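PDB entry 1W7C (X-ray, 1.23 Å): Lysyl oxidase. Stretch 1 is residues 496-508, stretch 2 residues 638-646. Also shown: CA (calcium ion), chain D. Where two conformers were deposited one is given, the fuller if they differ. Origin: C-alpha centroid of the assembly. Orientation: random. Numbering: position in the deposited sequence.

Stretch 1 496-508: VDLDVGGTKNRAS
Stretch 2 638-646: SLDGEDIVA

Two short antiparallel pairings on either side of a calcium ion join the stretches, so that backbone hydrogen bonds set the register and three aspartates and two carbonyls complete the junction through the metal, with a salt bridge past the second pairing. No two touching residues are closer than 133 positions in sequence, and the stretches bury 670 Å² between them.

In the first pairing, strand 496-498 runs against strand 642-646 with 148° between their N-to-C directions and axes 4.7 Å apart at closest approach. Val496 (-119/90) and Ala646 (-102/129) form a hydrogen-bonded pair, CA to CA 5.1 Å: Val496 N donates to Ala646 O at 2.8 Å, and Ala646 N to Val496 O at 3.0 Å. Their side chains share a face of the sheet, Val496 CB lying 4.4 Å from Ala646 CB; Val496 is t, and the pair is buried, as small apolar groups suit.

The end of the strand and the loop after it wrap the ion: Asp497 and Leu498 are still strand, Asp499 is loop. Asp497 (chi1 t, phi/psi -92/76) and Asp499 (m, -134/81) each send OD1 to the calcium ion at 2.3 Å, while Leu498 O between them binds the calcium ion at 2.4 Å. From the other stretch Asp643 (t, -78/114) gives OD1 to the calcium ion at 2.3 Å and Ile644 gives its O at 2.4 Å. The shared cation accounts for otherwise unfavourable crowding of oxygens, such as Asp497 OD1 3.2 Å from Ile644 O and Asp499 OD1 3.3 Å from Asp643 OD1. Water 1 is the sixth ligand, 2.4 Å from the calcium ion; it donates to Thr503 O at 2.7 Å and accepts from Ile644 N at 3.0 Å, tying metal to both backbones.

Between the metal loop and the second pairing, Gly501 (56/51) and Gly502 (99/177) make the turn with positive phi, a conformation that favours glycine. Asn505 (m, chi2 175°) braces this loop from inside: Val500 N donates to Asn505 OD1 at 3.0 Å, and Asn505 ND2 donates to Lys504 O at 2.9 Å.

Asn505 (-133/173) also pairs with Glu642 (-149/164), antiparallel and hydrogen-bonded, CA to CA 5.3 Å. The pairing is local: the axes of strands 504-508 and 642-646 diverge by 58°, 4.4 Å apart at closest approach. Asn505 N donates to Glu642 O at 2.8 Å, and Glu642 N returns to Asn505 O at 3.0 Å; a weak bond from Gly641 N reaches the same Asn505 O at 3.0 Å. Gly641 (92/64) has two reasons to be glycine: a CB would jam against the preceding carbonyl and would sit 2.9 Å from Lys504 CE, whose chain is extended, all t.

Beyond it, Arg506 (m, t, t, chi4 75°) starts sideways but its end comes nearer, and NE forms a salt bridge with Asp640 OD1 at 2.8 Å, the carboxylate at the guanidinium edge. Asp640 (t) points its CA-to-CB bond away, yet its end returns. Ile644 (m, t) fills the buried space, its CD1 4.1 Å from Ala507 CB.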

# COMPACT_ATOMS: atom_id res chain seq x y z
N VAL A 496 -0.81 -13.95 -14.37
CA VAL A 496 0.17 -14.35 -13.38
C VAL A 496 0.21 -15.87 -13.40
O VAL A 496 -0.55 -16.56 -12.70
CB VAL A 496 -0.22 -13.82 -11.97
CG1 VAL A 496 0.85 -14.15 -10.95
CG2 VAL A 496 -0.47 -12.31 -11.96
N ASP A 497 1.09 -16.42 -14.23
CA ASP A 497 1.18 -17.85 -14.40
C ASP A 497 2.22 -18.38 -13.41
O ASP A 497 3.34 -18.77 -13.74
CB ASP A 497 1.50 -18.21 -15.84
CG ASP A 497 1.56 -19.67 -16.09
OD1 ASP A 497 1.13 -20.47 -15.19
OD2 ASP A 497 2.01 -20.08 -17.20
N LEU A 498 1.78 -18.45 -12.16
CA LEU A 498 2.53 -19.06 -11.07
C LEU A 498 2.65 -20.55 -11.38
O LEU A 498 1.64 -21.16 -11.73
CB LEU A 498 1.80 -18.85 -9.71
CG LEU A 498 2.11 -17.50 -9.05
CD1 LEU A 498 0.92 -17.06 -8.18
CD2 LEU A 498 3.36 -17.58 -8.22
N ASP A 499 3.81 -21.11 -11.14
CA ASP A 499 4.07 -22.55 -11.24
C ASP A 499 4.84 -22.89 -9.94
O ASP A 499 6.09 -22.88 -9.91
CB ASP A 499 4.96 -22.89 -12.44
CG ASP A 499 4.24 -22.89 -13.77
OD1 ASP A 499 2.99 -22.80 -13.86
OD2 ASP A 499 4.98 -22.99 -14.82
N VAL A 500 4.12 -23.06 -8.86
CA VAL A 500 4.75 -23.23 -7.56
C VAL A 500 5.16 -24.67 -7.34
O VAL A 500 4.32 -25.56 -7.27
CB VAL A 500 3.81 -22.76 -6.42
CG1 VAL A 500 4.53 -22.85 -5.11
CG2 VAL A 500 3.35 -21.35 -6.69
N GLY A 501 6.46 -24.91 -7.26
CA GLY A 501 6.94 -26.27 -7.12
C GLY A 501 6.44 -27.14 -8.25
O GLY A 501 5.85 -28.21 -7.98
N GLY A 502 6.65 -26.63 -9.47
CA GLY A 502 6.24 -27.25 -10.72
C GLY A 502 4.95 -26.69 -11.29
O GLY A 502 4.34 -25.79 -10.70
N THR A 503 4.55 -27.17 -12.46
CA THR A 503 3.29 -26.71 -13.03
C THR A 503 2.05 -27.20 -12.33
O THR A 503 1.01 -26.50 -12.30
CB THR A 503 3.18 -27.08 -14.53
OG1 THR A 503 3.30 -28.52 -14.70
CG2 THR A 503 4.23 -26.41 -15.39
N LYS A 504 2.08 -28.43 -11.83
CA LYS A 504 0.88 -29.05 -11.30
C LYS A 504 0.61 -28.47 -9.91
O LYS A 504 1.38 -28.73 -8.96
CB LYS A 504 1.01 -30.59 -11.22
CG LYS A 504 -0.25 -31.28 -10.85
CD LYS A 504 -0.13 -32.81 -10.66
CE LYS A 504 -1.47 -33.48 -10.30
NZ LYS A 504 -1.32 -34.95 -10.21
N ASN A 505 -0.47 -27.69 -9.81
CA ASN A 505 -0.76 -26.90 -8.64
C ASN A 505 -2.22 -27.07 -8.21
O ASN A 505 -3.02 -27.74 -8.86
CB ASN A 505 -0.49 -25.39 -8.92
CG ASN A 505 0.98 -24.99 -9.09
OD1 ASN A 505 1.23 -23.82 -9.40
ND2 ASN A 505 1.95 -25.90 -8.85
N ARG A 506 -2.52 -26.48 -7.04
CA ARG A 506 -3.89 -26.37 -6.52
C ARG A 506 -4.02 -24.94 -6.04
O ARG A 506 -3.03 -24.32 -5.67
CB ARG A 506 -4.06 -27.28 -5.32
CG ARG A 506 -4.21 -28.65 -5.61
CD ARG A 506 -4.91 -29.42 -4.44
NE ARG A 506 -4.84 -30.81 -4.78
CZ ARG A 506 -3.75 -31.55 -4.70
NH1 ARG A 506 -2.69 -31.11 -4.09
NH2 ARG A 506 -3.82 -32.80 -5.12
N ALA A 507 -5.20 -24.38 -6.12
CA ALA A 507 -5.48 -23.08 -5.55
C ALA A 507 -6.36 -23.30 -4.33
O ALA A 507 -7.31 -24.05 -4.37
CB ALA A 507 -6.20 -22.20 -6.55
N SER A 508 -6.02 -22.61 -3.24
CA SER A 508 -6.73 -22.78 -1.99
C SER A 508 -6.91 -21.47 -1.30
O SER A 508 -6.27 -20.47 -1.63
CB SER A 508 -5.99 -23.73 -1.06
OG SER A 508 -4.78 -23.12 -0.60
N SER A 638 -11.63 -28.61 -13.90
CA SER A 638 -10.95 -28.90 -12.65
C SER A 638 -9.62 -28.16 -12.56
O SER A 638 -8.84 -28.12 -13.50
CB SER A 638 -10.67 -30.39 -12.52
OG SER A 638 -9.96 -30.66 -11.31
N LEU A 639 -9.39 -27.61 -11.38
CA LEU A 639 -8.12 -26.96 -11.05
C LEU A 639 -7.36 -27.78 -9.99
O LEU A 639 -6.37 -27.34 -9.44
CB LEU A 639 -8.36 -25.55 -10.51
CG LEU A 639 -9.06 -24.58 -11.46
CD1 LEU A 639 -9.36 -23.27 -10.72
CD2 LEU A 639 -8.27 -24.34 -12.72
N ASP A 640 -7.88 -28.97 -9.69
CA ASP A 640 -7.41 -29.75 -8.55
C ASP A 640 -6.22 -30.61 -8.99
O ASP A 640 -6.37 -31.76 -9.32
CB ASP A 640 -8.60 -30.59 -8.03
CG ASP A 640 -8.35 -31.20 -6.69
OD1 ASP A 640 -7.25 -31.07 -6.17
OD2 ASP A 640 -9.22 -31.85 -6.07
N GLY A 641 -5.04 -30.00 -9.07
CA GLY A 641 -3.83 -30.67 -9.57
C GLY A 641 -3.69 -30.42 -11.07
O GLY A 641 -3.80 -31.33 -11.89
N GLU A 642 -3.51 -29.16 -11.42
CA GLU A 642 -3.49 -28.70 -12.78
C GLU A 642 -2.55 -27.50 -12.87
O GLU A 642 -2.23 -26.90 -11.86
CB GLU A 642 -4.89 -28.32 -13.25
CG GLU A 642 -5.88 -29.48 -13.31
CD GLU A 642 -5.55 -30.57 -14.33
OE1 GLU A 642 -4.81 -30.33 -15.30
OE2 GLU A 642 -6.05 -31.69 -14.15
N ASP A 643 -2.16 -27.15 -14.08
CA ASP A 643 -1.41 -25.90 -14.31
C ASP A 643 -2.42 -24.76 -14.27
O ASP A 643 -3.34 -24.70 -15.11
CB ASP A 643 -0.72 -25.99 -15.65
CG ASP A 643 0.18 -24.83 -15.91
OD1 ASP A 643 0.15 -23.85 -15.14
OD2 ASP A 643 0.99 -24.87 -16.89
N ILE A 644 -2.29 -23.91 -13.26
CA ILE A 644 -3.22 -22.83 -12.99
C ILE A 644 -2.57 -21.53 -13.42
O ILE A 644 -1.35 -21.32 -13.30
CB ILE A 644 -3.56 -22.81 -11.47
CG1 ILE A 644 -4.25 -24.12 -11.06
CG2 ILE A 644 -4.45 -21.60 -11.12
CD1 ILE A 644 -4.46 -24.29 -9.59
N VAL A 645 -3.42 -20.64 -13.92
CA VAL A 645 -3.07 -19.25 -14.19
C VAL A 645 -4.03 -18.37 -13.36
O VAL A 645 -5.24 -18.62 -13.31
CB VAL A 645 -3.27 -18.89 -15.69
CG1 VAL A 645 -2.98 -17.43 -15.97
CG2 VAL A 645 -2.47 -19.81 -16.56
N ALA A 646 -3.45 -17.37 -12.67
CA ALA A 646 -4.26 -16.36 -11.99
C ALA A 646 -4.25 -15.11 -12.85
O ALA A 646 -3.24 -14.62 -13.24
CB ALA A 646 -3.73 -16.06 -10.60
CA CA D . 0.82 -22.16 -13.70
O HOH W 1 0.45 -23.88 -12.04
O HOH W 2 -5.69 -33.90 -7.25
O HOH W 3 -7.19 -26.25 -6.97